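Local atomic coordinates of tartrate dehydrogenase/decarboxylase (Pseudomonas putida, PDB entry 3FLK), a protein that oxidises (+)-tartrate to oxaloglycolate with NAD+, and also converts meso-tartrate to D-glycerate and oxidatively decarboxylates D-malate to pyruvate. Residues 35-39 with 318-322; 63-68 with 96-101; 77-81 with 285-291; 227-231 with 250-255. The protein carries 1 engineered substitution. Residues are numbered along the deposited sequence.

In the fold
Interaction 4 is the most buried: two helices meet mainly through apolar side chains, with no hydrogen bond between the segments, where the second subunit also packs. Interactions 1 and 2 are partly buried and join elements beside the large mixed sheet, with strand 6-13 near both. Interaction 1 lies well out from the centre and mixes an arginine-to-carbonyl hydrogen bond with apolar contacts, whereas interaction 2 rests on aromatic rings. Strand 72-77 carries Ile73, touched by Leu67 and Phe101 of interaction 2, and leads into loop 77-81 of interaction 3. There, backbone NH groups hold NADH, while Ser286 and Trp80 bring the two loops together. Arg230 of interaction 4 reaches an NADH held chiefly by the second subunit.

Interaction 1 (35-39 with 318-322); sequences HGLAL and RYQRA
Segment 35-39 leaves helix 17-35 and enters strand 39-43, lying against the first turn of helix 317-336. His35 sits nearest, its CA 5.8 Å from that of Arg318. Its carbonyl O accepts a 2.8 Å hydrogen bond from Arg318 NH1, at the end of an extended side chain (chi1 m, then t, t). The His35 ring, chi1 m, lays one face over the helix backbone: CD2 is 3.7 Å from Ala322 CA, CE1 is 3.6 Å from Arg321 CB. NE2 is hydrogen-bonded to Asp325, further along the helix. Gly36 breaks the helical run with positive phi (69/33), and a CB there would clash with Arg318 NH1. Leu37 returns to extended angles (-80/146) and, in the mt rotamer, sends CD2 over the face of the Tyr319 ring, 3.6 Å from its centroid in a CH-pi contact, while its CD1 reaches Ala322 CB at 3.8 Å. Ala38 pairs through its backbone with Phe6. Leu39 ends the segment with CD2 4.1 Å from Tyr319 CE1, at the ring edge. Leu309 of helix 299-313 touches both leucines, Tyr319 and Ala322. This is a helix-to-strand connection at the edge of this chain's sheet in an alpha/beta fold, packed against a sequence-distant helix.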
# COMPACT_ATOMS: atom_id res chain seq x y z
N HIS A 35 1.77 1.40 40.67
CA HIS A 35 1.06 2.67 40.72
C HIS A 35 -0.28 2.60 41.45
O HIS A 35 -1.03 3.57 41.49
CB HIS A 35 0.90 3.26 39.32
CG HIS A 35 2.20 3.60 38.66
ND1 HIS A 35 2.84 4.81 38.87
CD2 HIS A 35 3.00 2.89 37.83
CE1 HIS A 35 3.97 4.83 38.18
NE2 HIS A 35 4.08 3.68 37.54
N GLY A 36 -0.57 1.44 42.04
CA GLY A 36 -1.78 1.24 42.84
C GLY A 36 -3.07 1.25 42.04
O GLY A 36 -4.11 1.69 42.53
N LEU A 37 -3.00 0.76 40.80
CA LEU A 37 -4.18 0.68 39.94
C LEU A 37 -5.01 -0.54 40.32
O LEU A 37 -4.46 -1.58 40.70
CB LEU A 37 -3.79 0.59 38.46
CG LEU A 37 -2.65 1.44 37.89
CD1 LEU A 37 -2.38 1.05 36.45
CD2 LEU A 37 -2.95 2.94 37.99
N ALA A 38 -6.33 -0.41 40.20
CA ALA A 38 -7.22 -1.55 40.41
C ALA A 38 -7.71 -2.07 39.07
O ALA A 38 -8.55 -1.44 38.41
CB ALA A 38 -8.38 -1.16 41.32
N LEU A 39 -7.16 -3.20 38.65
CA LEU A 39 -7.53 -3.84 37.39
C LEU A 39 -8.00 -5.27 37.63
O LEU A 39 -7.41 -6.00 38.44
CB LEU A 39 -6.35 -3.84 36.41
CG LEU A 39 -5.68 -2.51 36.02
CD1 LEU A 39 -4.46 -2.79 35.15
CD2 LEU A 39 -6.64 -1.56 35.31
N ARG A 318 -2.21 8.48 38.10
CA ARG A 318 -1.62 7.16 38.32
C ARG A 318 -1.56 6.34 37.02
O ARG A 318 -0.56 5.67 36.75
CB ARG A 318 -2.41 6.38 39.38
CG ARG A 318 -2.37 6.99 40.78
CD ARG A 318 -3.28 6.23 41.73
NE ARG A 318 -3.16 6.70 43.11
CZ ARG A 318 -2.34 6.18 44.02
NH1 ARG A 318 -1.55 5.16 43.71
NH2 ARG A 318 -2.31 6.69 45.25
N TYR A 319 -2.64 6.41 36.24
CA TYR A 319 -2.74 5.68 34.98
C TYR A 319 -1.82 6.24 33.90
O TYR A 319 -1.26 5.48 33.10
CB TYR A 319 -4.19 5.63 34.50
CG TYR A 319 -5.04 4.65 35.28
CD1 TYR A 319 -5.26 3.36 34.80
CD2 TYR A 319 -5.61 5.01 36.51
CE1 TYR A 319 -6.03 2.45 35.52
CE2 TYR A 319 -6.38 4.10 37.23
CZ TYR A 319 -6.58 2.83 36.73
OH TYR A 319 -7.34 1.92 37.44
N GLN A 320 -1.66 7.56 33.89
CA GLN A 320 -0.75 8.22 32.96
C GLN A 320 0.71 7.85 33.24
O GLN A 320 1.49 7.62 32.31
CB GLN A 320 -0.93 9.74 32.98
CG GLN A 320 -0.19 10.48 31.87
CD GLN A 320 -0.60 10.03 30.48
OE1 GLN A 320 -1.79 10.06 30.13
NE2 GLN A 320 0.37 9.62 29.67
N ARG A 321 1.06 7.80 34.52
CA ARG A 321 2.41 7.41 34.95
C ARG A 321 2.67 5.94 34.65
O ARG A 321 3.80 5.57 34.31
CB ARG A 321 2.62 7.69 36.44
CG ARG A 321 2.79 9.17 36.78
CD ARG A 321 3.32 9.35 38.19
NE ARG A 321 2.35 8.96 39.22
CZ ARG A 321 1.52 9.80 39.83
NH1 ARG A 321 1.53 11.10 39.53
NH2 ARG A 321 0.67 9.35 40.74
N ALA A 322 1.64 5.11 34.78
CA ALA A 322 1.73 3.69 34.44
C ALA A 322 2.02 3.50 32.95
O ALA A 322 2.88 2.71 32.59
CB ALA A 322 0.46 2.96 34.85

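Interaction 2 (63-68 with 96-101); sequences WAEQLK and KFRREF. With OXL (oxalate ion), chain G.
An aromatic cluster of Trp63, Phe97 and Phe101 fills the angle between two helices. Helix 63-67 and helix 96-100 cross at -76°, with axes 11.9 Å apart; the closest CA pair is Ala64 and Phe97 at 8.2 Å, so large side chains must fill the gap. Trp63, chi1 p, points its indole across. Phe97, chi1 m, turns its edge toward the indole face in an offset edge-to-face pair, its centroid 5.3 Å from that of the six-membered ring, planes at 65°; Trp63 CZ3 to Phe97 CD1 is 3.4 Å. Phe101, the first residue beyond helix 96-100, places CZ 3.8 Å from Trp63 CZ3. Leu67 CD1 lies 3.3 Å from Phe97 CE1, and Leu67 CB is 4.0 Å from Phe101 CE2. At the solvent side, Trp63 NE1 donates to two waters at 3.3 Å each: water 1 passes a bond to Glu100 OE2 (3.1 Å), while water 2 takes a weak one from Lys96 NZ (3.4 Å). Arg98 turns elsewhere: it salt-bridges Glu281 and hydrogen-bonds oxalate O2 through NH1 (3.2 Å) and NH2 (3.0 Å). Leu67 and Phe101 both rest on Ile73 of strand 72-77, placing the cluster against the large sheet of an alpha/beta fold.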
# COMPACT_ATOMS: atom_id res chain seq x y z
N TRP A 63 -22.62 -12.12 22.78
CA TRP A 63 -21.28 -11.58 23.01
C TRP A 63 -21.29 -10.10 23.43
O TRP A 63 -20.53 -9.70 24.31
CB TRP A 63 -20.38 -11.78 21.78
CG TRP A 63 -20.83 -11.02 20.56
CD1 TRP A 63 -21.66 -11.47 19.58
CD2 TRP A 63 -20.48 -9.68 20.21
NE1 TRP A 63 -21.85 -10.49 18.63
CE2 TRP A 63 -21.14 -9.38 19.00
CE3 TRP A 63 -19.68 -8.69 20.80
CZ2 TRP A 63 -21.02 -8.14 18.36
CZ3 TRP A 63 -19.56 -7.46 20.17
CH2 TRP A 63 -20.22 -7.20 18.96
N ALA A 64 -22.17 -9.31 22.81
CA ALA A 64 -22.24 -7.87 23.06
C ALA A 64 -22.78 -7.57 24.45
O ALA A 64 -22.31 -6.65 25.11
CB ALA A 64 -23.10 -7.18 21.99
N GLU A 65 -23.77 -8.36 24.87
CA GLU A 65 -24.33 -8.30 26.21
C GLU A 65 -23.23 -8.56 27.26
O GLU A 65 -23.16 -7.87 28.28
CB GLU A 65 -25.46 -9.32 26.34
CG GLU A 65 -26.11 -9.43 27.71
CD GLU A 65 -26.95 -10.70 27.85
OE1 GLU A 65 -28.06 -10.75 27.27
OE2 GLU A 65 -26.50 -11.64 28.53
N GLN A 66 -22.38 -9.54 26.98
CA GLN A 66 -21.31 -9.92 27.90
C GLN A 66 -20.20 -8.87 27.99
O GLN A 66 -19.75 -8.53 29.08
CB GLN A 66 -20.71 -11.28 27.51
CG GLN A 66 -21.68 -12.45 27.64
CD GLN A 66 -21.02 -13.79 27.42
OE1 GLN A 66 -20.02 -14.12 28.06
NE2 GLN A 66 -21.58 -14.58 26.52
N LEU A 67 -19.78 -8.35 26.84
CA LEU A 67 -18.64 -7.42 26.79
C LEU A 67 -18.97 -5.99 27.22
O LEU A 67 -18.07 -5.24 27.60
CB LEU A 67 -17.97 -7.44 25.41
CG LEU A 67 -17.31 -8.75 24.97
CD1 LEU A 67 -16.63 -8.53 23.64
CD2 LEU A 67 -16.31 -9.27 26.00
N LYS A 68 -20.25 -5.62 27.16
CA LYS A 68 -20.68 -4.30 27.62
C LYS A 68 -20.54 -4.11 29.14
O LYS A 68 -20.57 -2.99 29.64
CB LYS A 68 -22.11 -3.99 27.17
CG LYS A 68 -22.19 -3.34 25.79
CD LYS A 68 -23.51 -2.60 25.58
CE LYS A 68 -24.60 -3.51 25.01
NZ LYS A 68 -24.37 -3.80 23.56
N LYS A 96 -16.96 -7.21 14.03
CA LYS A 96 -18.18 -7.00 14.82
C LYS A 96 -17.92 -6.12 16.04
O LYS A 96 -18.72 -5.24 16.36
CB LYS A 96 -18.82 -8.33 15.23
CG LYS A 96 -19.59 -9.01 14.11
CD LYS A 96 -20.36 -10.23 14.62
CE LYS A 96 -21.20 -10.84 13.50
NZ LYS A 96 -21.86 -12.11 13.92
N PHE A 97 -16.79 -6.35 16.73
CA PHE A 97 -16.36 -5.48 17.83
C PHE A 97 -16.23 -4.04 17.36
O PHE A 97 -16.78 -3.12 17.97
CB PHE A 97 -15.01 -5.92 18.42
CG PHE A 97 -15.02 -7.26 19.12
CD1 PHE A 97 -16.18 -7.76 19.70
CD2 PHE A 97 -13.85 -8.00 19.23
CE1 PHE A 97 -16.17 -8.99 20.36
CE2 PHE A 97 -13.83 -9.23 19.88
CZ PHE A 97 -14.99 -9.72 20.45
N ARG A 98 -15.48 -3.84 16.28
CA ARG A 98 -15.18 -2.51 15.76
C ARG A 98 -16.43 -1.74 15.35
O ARG A 98 -16.56 -0.55 15.63
CB ARG A 98 -14.20 -2.59 14.59
CG ARG A 98 -12.78 -2.97 14.98
CD ARG A 98 -11.90 -3.15 13.75
NE ARG A 98 -10.49 -3.34 14.09
CZ ARG A 98 -9.56 -3.74 13.23
NH1 ARG A 98 -9.88 -4.00 11.97
NH2 ARG A 98 -8.30 -3.88 13.63
N ARG A 99 -17.35 -2.44 14.69
CA ARG A 99 -18.53 -1.78 14.10
C ARG A 99 -19.69 -1.64 15.07
O ARG A 99 -20.29 -0.56 15.17
CB ARG A 99 -18.93 -2.47 12.80
CG ARG A 99 -17.83 -2.36 11.76
CD ARG A 99 -18.16 -2.97 10.41
NE ARG A 99 -17.07 -2.68 9.49
CZ ARG A 99 -17.17 -2.63 8.16
NH1 ARG A 99 -18.33 -2.87 7.56
NH2 ARG A 99 -16.10 -2.34 7.44
N GLU A 100 -19.99 -2.70 15.82
CA GLU A 100 -21.11 -2.66 16.76
C GLU A 100 -20.83 -1.86 18.04
O GLU A 100 -21.76 -1.36 18.67
CB GLU A 100 -21.63 -4.06 17.07
CG GLU A 100 -22.45 -4.64 15.92
CD GLU A 100 -22.93 -6.05 16.16
OE1 GLU A 100 -23.47 -6.33 17.25
OE2 GLU A 100 -22.77 -6.88 15.24
N PHE A 101 -19.55 -1.74 18.40
CA PHE A 101 -19.16 -0.86 19.50
C PHE A 101 -18.71 0.51 19.00
O PHE A 101 -18.16 1.31 19.76
CB PHE A 101 -18.09 -1.51 20.39
CG PHE A 101 -18.60 -2.65 21.24
CD1 PHE A 101 -19.96 -2.77 21.53
CD2 PHE A 101 -17.72 -3.59 21.76
CE1 PHE A 101 -20.43 -3.81 22.32
CE2 PHE A 101 -18.18 -4.64 22.55
CZ PHE A 101 -19.54 -4.75 22.83
C1 OXL G . -6.05 -5.99 9.38
C2 OXL G . -5.92 -4.91 10.36
O1 OXL G . -5.03 -6.34 8.73
O2 OXL G . -6.93 -4.54 11.00
O3 OXL G . -7.16 -6.53 9.19
O4 OXL G . -4.80 -4.38 10.53
O HOH W 1 -23.92 -9.58 16.23
O HOH W 2 -23.77 -12.35 16.71

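Interaction 3 (77-81 with 285-291); sequences AVGWP and GSAPDIF. Engineered in segment 77-81: Gly79 (natural residue Asp). With NAI (1,4-dihydronicotinamide adenine dinucleotide), chain F.
Both segments are loops, each following a strand of the central sheet. Ala77 and Val78 are extended (-165/157, -131/135), and Gly79, an engineered replacement for the natural Asp, takes 140/133. The loops come closest at Ala77 and Ser286, CA to CA 5.1 Å, then part to 6.9 Å between the CA atoms of Trp80 and Pro288. Ala287 has positive phi (39/66), and its O accepts from Ile290 N at 3.2 Å, turning the chain. Ser286, chi1 p, joins the loops: its OG donates to Gly79 O at 2.6 Å. Ala77 CB sits 3.4 Å from Gly285 C. Together the loops form part of the NADH pocket characteristic of this dehydrogenase family, holding the cofactor by hydrogen bonds from backbone NH groups: Val78 N to nicotinamide O7N (2.9 Å), Gly285 N to phosphate O1A (2.7 Å), Ala287 N to O2A (2.8 Å), and Ser286 N to ribose O4D (3.1 Å). A CB on Gly285 would run into the cofactor at C6N. Farther along, Trp80, chi1 t, swings its indole over Pro288, whose CB lies 4.1 Å from the six-membered ring centroid in a CH-pi contact, while Trp80 CH2 comes within 3.6 Å of Phe291 CD2.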
# COMPACT_ATOMS: atom_id res chain seq x y z
N ALA A 77 -5.35 -11.70 18.69
CA ALA A 77 -5.46 -11.76 17.24
C ALA A 77 -6.41 -12.87 16.83
O ALA A 77 -6.63 -13.82 17.57
CB ALA A 77 -4.09 -11.98 16.60
N VAL A 78 -6.98 -12.74 15.63
CA VAL A 78 -7.92 -13.74 15.13
C VAL A 78 -7.59 -14.20 13.71
O VAL A 78 -7.27 -13.38 12.84
CB VAL A 78 -9.39 -13.24 15.24
CG1 VAL A 78 -9.68 -12.10 14.26
CG2 VAL A 78 -10.36 -14.39 15.03
N GLY A 79 -7.65 -15.51 13.50
CA GLY A 79 -7.44 -16.07 12.17
C GLY A 79 -6.63 -17.35 12.21
O GLY A 79 -5.60 -17.43 12.88
N TRP A 80 -7.13 -18.36 11.50
CA TRP A 80 -6.41 -19.61 11.31
C TRP A 80 -6.86 -20.20 9.98
O TRP A 80 -7.75 -21.06 9.96
CB TRP A 80 -6.67 -20.58 12.48
CG TRP A 80 -5.62 -21.63 12.59
CD1 TRP A 80 -5.70 -22.92 12.16
CD2 TRP A 80 -4.30 -21.48 13.15
NE1 TRP A 80 -4.52 -23.59 12.42
CE2 TRP A 80 -3.65 -22.72 13.03
CE3 TRP A 80 -3.62 -20.41 13.74
CZ2 TRP A 80 -2.34 -22.93 13.48
CZ3 TRP A 80 -2.32 -20.61 14.19
CH2 TRP A 80 -1.69 -21.87 14.06
N PRO A 81 -6.28 -19.71 8.87
CA PRO A 81 -6.73 -20.06 7.52
C PRO A 81 -6.68 -21.55 7.17
O PRO A 81 -7.40 -21.98 6.26
CB PRO A 81 -5.80 -19.24 6.60
CG PRO A 81 -4.62 -18.91 7.44
CD PRO A 81 -5.13 -18.78 8.84
N GLY A 285 -1.28 -9.89 13.11
CA GLY A 285 -2.28 -10.94 13.17
C GLY A 285 -1.88 -12.12 14.02
O GLY A 285 -1.07 -11.99 14.95
N SER A 286 -2.44 -13.29 13.71
CA SER A 286 -2.23 -14.51 14.50
C SER A 286 -0.91 -15.24 14.19
O SER A 286 -0.55 -16.18 14.90
CB SER A 286 -3.42 -15.45 14.34
OG SER A 286 -3.59 -15.81 12.98
N ALA A 287 -0.21 -14.80 13.14
CA ALA A 287 1.08 -15.36 12.73
C ALA A 287 1.20 -16.89 12.85
O ALA A 287 2.00 -17.39 13.65
CB ALA A 287 2.22 -14.66 13.47
N PRO A 288 0.41 -17.64 12.06
CA PRO A 288 0.38 -19.11 12.15
C PRO A 288 1.73 -19.77 11.88
O PRO A 288 2.00 -20.84 12.43
CB PRO A 288 -0.62 -19.51 11.06
CG PRO A 288 -1.46 -18.31 10.84
CD PRO A 288 -0.52 -17.15 11.02
N ASP A 289 2.58 -19.14 11.07
CA ASP A 289 3.86 -19.75 10.69
C ASP A 289 4.95 -19.64 11.78
O ASP A 289 6.02 -20.24 11.63
CB ASP A 289 4.34 -19.20 9.35
CG ASP A 289 5.12 -20.23 8.53
OD1 ASP A 289 4.53 -20.82 7.59
OD2 ASP A 289 6.31 -20.46 8.83
N ILE A 290 4.68 -18.90 12.85
CA ILE A 290 5.59 -18.87 14.02
C ILE A 290 4.93 -19.28 15.34
O ILE A 290 5.60 -19.37 16.37
CB ILE A 290 6.32 -17.49 14.21
CG1 ILE A 290 5.32 -16.35 14.42
CG2 ILE A 290 7.28 -17.21 13.04
CD1 ILE A 290 5.90 -15.13 15.14
N PHE A 291 3.62 -19.53 15.31
CA PHE A 291 2.91 -20.00 16.50
C PHE A 291 3.49 -21.33 16.97
O PHE A 291 3.70 -22.24 16.17
CB PHE A 291 1.41 -20.12 16.26
CG PHE A 291 0.65 -20.75 17.40
CD1 PHE A 291 0.61 -20.12 18.64
CD2 PHE A 291 -0.01 -21.96 17.24
CE1 PHE A 291 -0.09 -20.69 19.71
CE2 PHE A 291 -0.70 -22.54 18.30
CZ PHE A 291 -0.75 -21.90 19.54
PA NAI F . 0.43 -11.58 10.50
O1A NAI F . 0.56 -10.23 11.11
O2A NAI F . -0.18 -12.55 11.43
O5B NAI F . 1.89 -12.10 10.08
C5B NAI F . 2.65 -11.49 9.06
C4B NAI F . 4.13 -11.81 9.26
O4B NAI F . 4.64 -11.07 10.36
C3B NAI F . 4.37 -13.28 9.56
O3B NAI F . 5.52 -13.70 8.86
C2B NAI F . 4.60 -13.32 11.06
O2B NAI F . 5.49 -14.34 11.44
C1B NAI F . 5.13 -11.93 11.37
N9A NAI F . 4.70 -11.47 12.70
C8A NAI F . 3.45 -11.03 13.05
N7A NAI F . 3.47 -10.71 14.36
C5A NAI F . 4.70 -10.93 14.85
C6A NAI F . 5.26 -10.77 16.12
N6A NAI F . 4.52 -10.30 17.12
N1A NAI F . 6.58 -11.10 16.32
C2A NAI F . 7.35 -11.58 15.28
N3A NAI F . 6.79 -11.73 14.03
C4A NAI F . 5.49 -11.42 13.81
O3 NAI F . -0.41 -11.40 9.14
PN NAI F . -0.75 -12.51 8.02
O1N NAI F . 0.29 -13.56 7.97
O2N NAI F . -1.03 -11.76 6.77
O5D NAI F . -2.13 -13.14 8.53
C5D NAI F . -2.17 -14.24 9.42
C4D NAI F . -3.58 -14.38 10.01
O4D NAI F . -3.83 -13.31 10.91
C3D NAI F . -4.69 -14.34 8.97
O3D NAI F . -5.66 -15.28 9.36
C2D NAI F . -5.25 -12.94 9.08
O2D NAI F . -6.61 -12.87 8.72
C1D NAI F . -5.03 -12.64 10.55
N1N NAI F . -4.91 -11.21 10.91
C2N NAI F . -5.67 -10.76 11.95
C3N NAI F . -5.60 -9.44 12.37
C7N NAI F . -6.22 -9.05 13.68
O7N NAI F . -6.79 -10.04 14.50
N7N NAI F . -6.24 -7.76 14.03
C4N NAI F . -4.74 -8.56 11.70
C5N NAI F . -3.97 -9.02 10.63
C6N NAI F . -4.06 -10.36 10.24

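Interaction 4 (227-231 with 250-255); sequences LCARF and ILSDLG. With NAI (1,4-dihydronicotinamide adenine dinucleotide), chain N.
Phe231 lays one face of its ring against Leu251, whose CD2 stands 4.0 Å from the ring centroid, 19° off the normal, as a CH-pi contact. The two residues belong to helix 227-231 and helix 250-255, short segments running nearly parallel, with an 18° angle between directions (signed crossing -18°) and axes 10.4 Å apart. Cys228 faces Leu251 (CA to CA 7.0 Å) and Phe231 faces Gly255 (6.5 Å). The ring edge lies near the backbone at Gly255: Phe231 CD2 is 3.9 Å from Gly255 N, and Phe231 CE2 is 3.5 Å from Leu251 O. Leu251 is mt and Leu254 tp; Leu254 CD2 reaches Cys228 CB at 3.6 Å and Phe231 CB at 4.0 Å, while Leu227 CD2 meets Leu251 CD1 at 3.7 Å. Cys228 SG lies 3.8 Å from Leu251 CD2. In the homodimer, Ile250 and Val232 of the second subunit pack on Cys228 and Leu254, so the pair forms part of the helical dimer interface of this family. Polar residues point elsewhere: Arg230 NH2 makes a weak 2.8 Å hydrogen bond to O3B of an NADH that also binds the second subunit, and Asp253 is, by similarity, a Mn(2+) ligand. With no hydrogen bond between the segments, the contact is apolar and depends on the fit of the side chains, while Arg230 turns to the cofactor and Asp253 to the probable metal site.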
# COMPACT_ATOMS: atom_id res chain seq x y z
N LEU A 227 2.50 8.00 -1.45
CA LEU A 227 2.57 8.06 0.01
C LEU A 227 3.38 6.89 0.57
O LEU A 227 4.26 7.08 1.39
CB LEU A 227 1.16 8.10 0.61
CG LEU A 227 0.98 8.19 2.13
CD1 LEU A 227 1.81 9.31 2.74
CD2 LEU A 227 -0.48 8.41 2.46
N CYS A 228 3.07 5.68 0.10
CA CYS A 228 3.85 4.49 0.47
C CYS A 228 5.33 4.65 0.13
O CYS A 228 6.19 4.30 0.93
CB CYS A 228 3.27 3.24 -0.20
SG CYS A 228 1.70 2.72 0.52
N ALA A 229 5.61 5.18 -1.06
CA ALA A 229 6.98 5.48 -1.49
C ALA A 229 7.69 6.45 -0.54
O ALA A 229 8.87 6.26 -0.23
CB ALA A 229 6.97 6.03 -2.92
N ARG A 230 6.96 7.46 -0.08
CA ARG A 230 7.51 8.48 0.82
C ARG A 230 7.75 7.98 2.25
O ARG A 230 8.61 8.50 2.95
CB ARG A 230 6.64 9.73 0.82
CG ARG A 230 6.77 10.56 -0.45
CD ARG A 230 6.12 11.93 -0.32
NE ARG A 230 6.36 12.75 -1.51
CZ ARG A 230 5.42 13.14 -2.36
NH1 ARG A 230 4.14 12.82 -2.16
NH2 ARG A 230 5.75 13.88 -3.42
N PHE A 231 6.98 6.97 2.67
CA PHE A 231 7.23 6.29 3.95
C PHE A 231 8.64 5.70 3.97
O PHE A 231 9.31 5.70 5.01
CB PHE A 231 6.20 5.18 4.19
CG PHE A 231 4.99 5.61 4.98
CD1 PHE A 231 4.44 6.89 4.83
CD2 PHE A 231 4.38 4.73 5.87
CE1 PHE A 231 3.32 7.28 5.56
CE2 PHE A 231 3.26 5.11 6.61
CZ PHE A 231 2.73 6.39 6.45
N ILE A 250 -2.94 -0.69 5.34
CA ILE A 250 -1.67 -0.82 4.61
C ILE A 250 -0.54 -0.01 5.25
O ILE A 250 0.56 -0.54 5.50
CB ILE A 250 -1.83 -0.44 3.12
CG1 ILE A 250 -2.76 -1.43 2.41
CG2 ILE A 250 -0.47 -0.38 2.42
CD1 ILE A 250 -3.40 -0.88 1.13
N LEU A 251 -0.80 1.26 5.53
CA LEU A 251 0.22 2.18 6.04
C LEU A 251 0.72 1.80 7.44
O LEU A 251 1.86 2.10 7.79
CB LEU A 251 -0.29 3.63 6.02
CG LEU A 251 -0.57 4.26 4.65
CD1 LEU A 251 -1.27 5.60 4.81
CD2 LEU A 251 0.70 4.41 3.81
N SER A 252 -0.13 1.13 8.22
CA SER A 252 0.22 0.70 9.58
C SER A 252 0.96 -0.64 9.67
O SER A 252 1.34 -1.07 10.76
CB SER A 252 -1.01 0.70 10.49
OG SER A 252 -1.98 -0.23 10.04
N ASP A 253 1.15 -1.31 8.53
CA ASP A 253 2.13 -2.40 8.45
C ASP A 253 3.43 -1.86 7.85
O ASP A 253 4.52 -2.21 8.30
CB ASP A 253 1.61 -3.58 7.62
CG ASP A 253 1.06 -4.72 8.48
OD1 ASP A 253 0.57 -4.45 9.59
OD2 ASP A 253 1.12 -5.88 8.03
N LEU A 254 3.30 -1.00 6.84
CA LEU A 254 4.45 -0.42 6.15
C LEU A 254 5.31 0.47 7.05
O LEU A 254 6.54 0.33 7.07
CB LEU A 254 3.99 0.37 4.92
CG LEU A 254 5.07 1.04 4.07
CD1 LEU A 254 6.04 0.03 3.48
CD2 LEU A 254 4.44 1.86 2.96
N GLY A 255 4.66 1.37 7.78
CA GLY A 255 5.34 2.28 8.72
C GLY A 255 6.26 1.57 9.71
O GLY A 255 7.46 1.86 9.74
PA NAI N . 3.97 11.84 -9.36
O1A NAI N . 4.48 10.53 -9.83
O2A NAI N . 3.71 12.75 -10.49
O5B NAI N . 5.03 12.52 -8.36
C5B NAI N . 5.27 12.04 -7.06
C4B NAI N . 6.62 12.53 -6.54
O4B NAI N . 7.69 11.90 -7.24
C3B NAI N . 6.79 14.03 -6.73
O3B NAI N . 7.40 14.56 -5.58
C2B NAI N . 7.71 14.16 -7.93
O2B NAI N . 8.55 15.29 -7.87
C1B NAI N . 8.49 12.85 -7.93
N9A NAI N . 8.74 12.39 -9.30
C8A NAI N . 7.83 11.85 -10.17
N7A NAI N . 8.46 11.56 -11.33
C5A NAI N . 9.76 11.91 -11.22
C6A NAI N . 10.83 11.83 -12.10
N6A NAI N . 10.68 11.28 -13.30
N1A NAI N . 12.07 12.28 -11.69
C2A NAI N . 12.25 12.80 -10.42
N3A NAI N . 11.17 12.88 -9.55
C4A NAI N . 9.95 12.44 -9.94
O3 NAI N . 2.65 11.52 -8.50
PN NAI N . 1.67 12.59 -7.79
O1N NAI N . 2.45 13.77 -7.36
O2N NAI N . 0.90 11.81 -6.79
O5D NAI N . 0.66 12.99 -8.97
C5D NAI N . 0.83 14.16 -9.75
C4D NAI N . -0.14 14.13 -10.93
O4D NAI N . 0.18 13.06 -11.80
C3D NAI N . -1.58 13.91 -10.49
O3D NAI N . -2.41 14.76 -11.26
C2D NAI N . -1.86 12.46 -10.82
O2D NAI N . -3.22 12.24 -11.11
C1D NAI N . -0.96 12.23 -12.03
N1N NAI N . -0.51 10.84 -12.24
C2N NAI N . -0.55 10.34 -13.51
C3N NAI N . -0.13 9.04 -13.78
C7N NAI N . 0.02 8.59 -15.21
O7N NAI N . 0.01 9.56 -16.23
N7N NAI N . 0.15 7.29 -15.48
C4N NAI N . 0.36 8.25 -12.74
C5N NAI N . 0.42 8.77 -11.44
C6N NAI N . -0.02 10.08 -11.21